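Local coordinates for prolyl-tRNA synthetase (Naegleria fowleri, PDB 6NAB) that catalyses the ATP-dependent attachment of proline to its cognate tRNA by way of a prolyl-adenylate, as a class II aminoacyl-tRNA synthetase, at the interface of chains A and B. Numbering follows the deposited sequence. Chains: chain A/B, Prolyl-tRNA synthetase.

The interface of chains A and B. Residues chain A 44, 116, 149, 151, 164; chain B 78-79, 102, 116.
B:Phe79 reaches into an apolar pocket of the opposite subunit lined by A:Leu116, A:Val149 and A:Cys44, at a two-fold symmetric homodimer interface that helps hold the two subunits together, as is usual for class II synthetases; the same plug recurs across the axis. The ring meets the oncoming side chains of A:Leu116 and A:Val149 with its far end. On one flank CD1 of A:Leu116 lies 3.6 Å from CE1 of B:Phe79 and also touches CZ. At the ring's end, A:Val149 CG1 meets the rim in the ring plane, while CG2, 3.8 Å from B:Phe79 CZ, rises above the plane on the side that B:Leu78 CD2 also covers. The sulfur of A:Cys44 closes the other flank, with SG 3.8 Å from B:Phe79 CD2. With CG beside its own backbone N (chi1 -58°), B:Phe79 directs the ring into this pocket. CD1 of A:Leu116 also reaches CG2 of B:Val102 in strand 100-105, at 3.9 Å. The same CD1 lies 4.0 Å from CD2 of its symmetry mate B:Leu116, as the two leucines slide past each other in opposite directions. Beside this apolar core, the extended side chain of A:Glu164, with CG anti to its backbone N (chi1 177°), brings its carboxylate across B:Leu78, CD lying 3.6 Å from B:Leu78 CB. OE1 accepts a nearly straight hydrogen bond from B:Leu78 N at 2.8 Å, on the syn side and 20° out of the carboxylate plane. This bond probably helps hold the backbone just before the phenylalanine, and together the polar and apolar contacts probably help align the subunits and stabilise the dimer.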
ATOM      1  N   CYS A  44     -15.679  10.280  -2.057  1.00 14.61           N
ATOM      2  CA  CYS A  44     -14.880   9.067  -1.926  1.00 14.91           C
ATOM      3  C   CYS A  44     -15.440   8.015  -2.867  1.00 17.18           C
ATOM      4  O   CYS A  44     -16.661   7.946  -3.068  1.00 18.67           O
ATOM      5  CB  CYS A  44     -14.880   8.523  -0.483  1.00 13.31           C
ATOM      6  SG  CYS A  44     -14.223   9.683   0.721  1.00 20.88           S
ATOM      7  N   LEU A 116      -6.414  14.238  10.328  1.00 18.83           N
ATOM      8  CA  LEU A 116      -6.030  13.296   9.277  1.00 17.46           C
ATOM      9  C   LEU A 116      -5.047  13.964   8.322  1.00 22.00           C
ATOM     10  O   LEU A 116      -5.239  15.113   7.924  1.00 20.94           O
ATOM     11  CB  LEU A 116      -7.252  12.806   8.491  1.00 19.28           C
ATOM     12  CG  LEU A 116      -8.328  12.158   9.378  1.00 20.91           C
ATOM     13  CD1 LEU A 116      -9.472  11.556   8.537  1.00 21.61           C
ATOM     14  CD2 LEU A 116      -7.709  11.110  10.306  1.00 19.62           C
ATOM     15  N   VAL A 149      -6.104  12.683   2.999  1.00 15.18           N
ATOM     16  CA  VAL A 149      -7.438  13.249   3.170  1.00 15.56           C
ATOM     17  C   VAL A 149      -7.337  14.754   3.000  1.00 17.94           C
ATOM     18  O   VAL A 149      -6.583  15.416   3.717  1.00 17.30           O
ATOM     19  CB  VAL A 149      -8.051  12.890   4.535  1.00 19.61           C
ATOM     20  CG1 VAL A 149      -9.391  13.612   4.715  1.00 15.41           C
ATOM     21  CG2 VAL A 149      -8.242  11.370   4.647  1.00 18.35           C
ATOM     22  N   TRP A 151     -10.246  17.784   2.699  1.00 22.79           N
ATOM     23  CA  TRP A 151     -11.682  18.050   2.712  1.00 31.94           C
ATOM     24  C   TRP A 151     -11.977  19.135   1.678  1.00 27.87           C
ATOM     25  O   TRP A 151     -12.271  20.288   2.002  1.00 24.97           O
ATOM     26  CB  TRP A 151     -12.152  18.438   4.103  1.00 31.65           C
ATOM     27  CG  TRP A 151     -13.516  17.909   4.395  1.00 40.52           C
ATOM     28  CD1 TRP A 151     -14.687  18.615   4.419  1.00 42.74           C
ATOM     29  CD2 TRP A 151     -13.860  16.549   4.692  1.00 41.97           C
ATOM     30  NE1 TRP A 151     -15.735  17.777   4.718  1.00 44.97           N
ATOM     31  CE2 TRP A 151     -15.255  16.504   4.887  1.00 45.34           C
ATOM     32  CE3 TRP A 151     -13.124  15.366   4.803  1.00 39.65           C
ATOM     33  CZ2 TRP A 151     -15.926  15.325   5.198  1.00 49.55           C
ATOM     34  CZ3 TRP A 151     -13.793  14.195   5.110  1.00 42.35           C
ATOM     35  CH2 TRP A 151     -15.176  14.183   5.304  1.00 45.43           C
ATOM     36  N   GLU A 164     -10.688  11.587  -0.313  1.00 18.98           N
ATOM     37  CA  GLU A 164      -9.589  10.684  -0.003  1.00 18.82           C
ATOM     38  C   GLU A 164      -8.936  10.292  -1.318  1.00 14.40           C
ATOM     39  O   GLU A 164      -9.628   9.982  -2.295  1.00 17.84           O
ATOM     40  CB  GLU A 164     -10.052   9.438   0.772  1.00 16.71           C
ATOM     41  CG  GLU A 164      -8.903   8.437   1.028  1.00 18.67           C
ATOM     42  CD  GLU A 164      -9.356   7.092   1.626  1.00 25.53           C
ATOM     43  OE1 GLU A 164     -10.557   6.723   1.520  1.00 21.73           O
ATOM     44  OE2 GLU A 164      -8.483   6.384   2.179  1.00 26.17           O
TER
ATOM     45  N   LEU B  78     -11.512   4.790   3.297  1.00 14.21           N
ATOM     46  CA  LEU B  78     -11.172   4.852   4.718  1.00 19.18           C
ATOM     47  C   LEU B  78     -12.393   5.108   5.595  1.00 19.34           C
ATOM     48  O   LEU B  78     -12.443   4.648   6.742  1.00 13.78           O
ATOM     49  CB  LEU B  78     -10.145   5.967   4.933  1.00 18.75           C
ATOM     50  CG  LEU B  78      -9.737   6.360   6.357  1.00 21.20           C
ATOM     51  CD1 LEU B  78      -8.984   5.206   7.016  1.00 18.54           C
ATOM     52  CD2 LEU B  78      -8.848   7.618   6.312  1.00 18.69           C
ATOM     53  N   PHE B  79     -13.382   5.828   5.077  1.00 15.44           N
ATOM     54  CA  PHE B  79     -14.513   6.307   5.860  1.00 20.46           C
ATOM     55  C   PHE B  79     -15.715   5.379   5.728  1.00 19.69           C
ATOM     56  O   PHE B  79     -15.942   4.773   4.677  1.00 18.37           O
ATOM     57  CB  PHE B  79     -14.913   7.712   5.406  1.00 15.37           C
ATOM     58  CG  PHE B  79     -13.810   8.723   5.515  1.00 22.37           C
ATOM     59  CD1 PHE B  79     -13.315   9.098   6.760  1.00 20.59           C
ATOM     60  CD2 PHE B  79     -13.281   9.323   4.376  1.00 25.62           C
ATOM     61  CE1 PHE B  79     -12.303  10.061   6.871  1.00 21.92           C
ATOM     62  CE2 PHE B  79     -12.267  10.271   4.479  1.00 21.92           C
ATOM     63  CZ  PHE B  79     -11.780  10.644   5.730  1.00 23.31           C
ATOM     64  N   VAL B 102     -14.708  11.234  12.778  1.00 19.90           N
ATOM     65  CA  VAL B 102     -14.403  12.550  12.227  1.00 25.58           C
ATOM     66  C   VAL B 102     -15.644  13.410  12.374  1.00 24.19           C
ATOM     67  O   VAL B 102     -16.710  13.059  11.856  1.00 23.64           O
ATOM     68  CB  VAL B 102     -13.991  12.451  10.747  1.00 19.47           C
ATOM     69  CG1 VAL B 102     -13.799  13.853  10.166  1.00 20.92           C
ATOM     70  CG2 VAL B 102     -12.751  11.605  10.587  1.00 20.79           C
ATOM     71  N   LEU B 116     -13.795   6.233  10.955  1.00 15.71           N
ATOM     72  CA  LEU B 116     -12.654   5.580  10.330  1.00 15.79           C
ATOM     73  C   LEU B 116     -12.826   4.068  10.426  1.00 18.34           C
ATOM     74  O   LEU B 116     -13.241   3.546  11.466  1.00 15.22           O
ATOM     75  CB  LEU B 116     -11.349   6.009  11.006  1.00 17.70           C
ATOM     76  CG  LEU B 116     -11.059   7.509  11.071  1.00 24.06           C
ATOM     77  CD1 LEU B 116      -9.687   7.755  11.693  1.00 21.40           C
ATOM     78  CD2 LEU B 116     -11.140   8.102   9.676  1.00 28.30           C
TER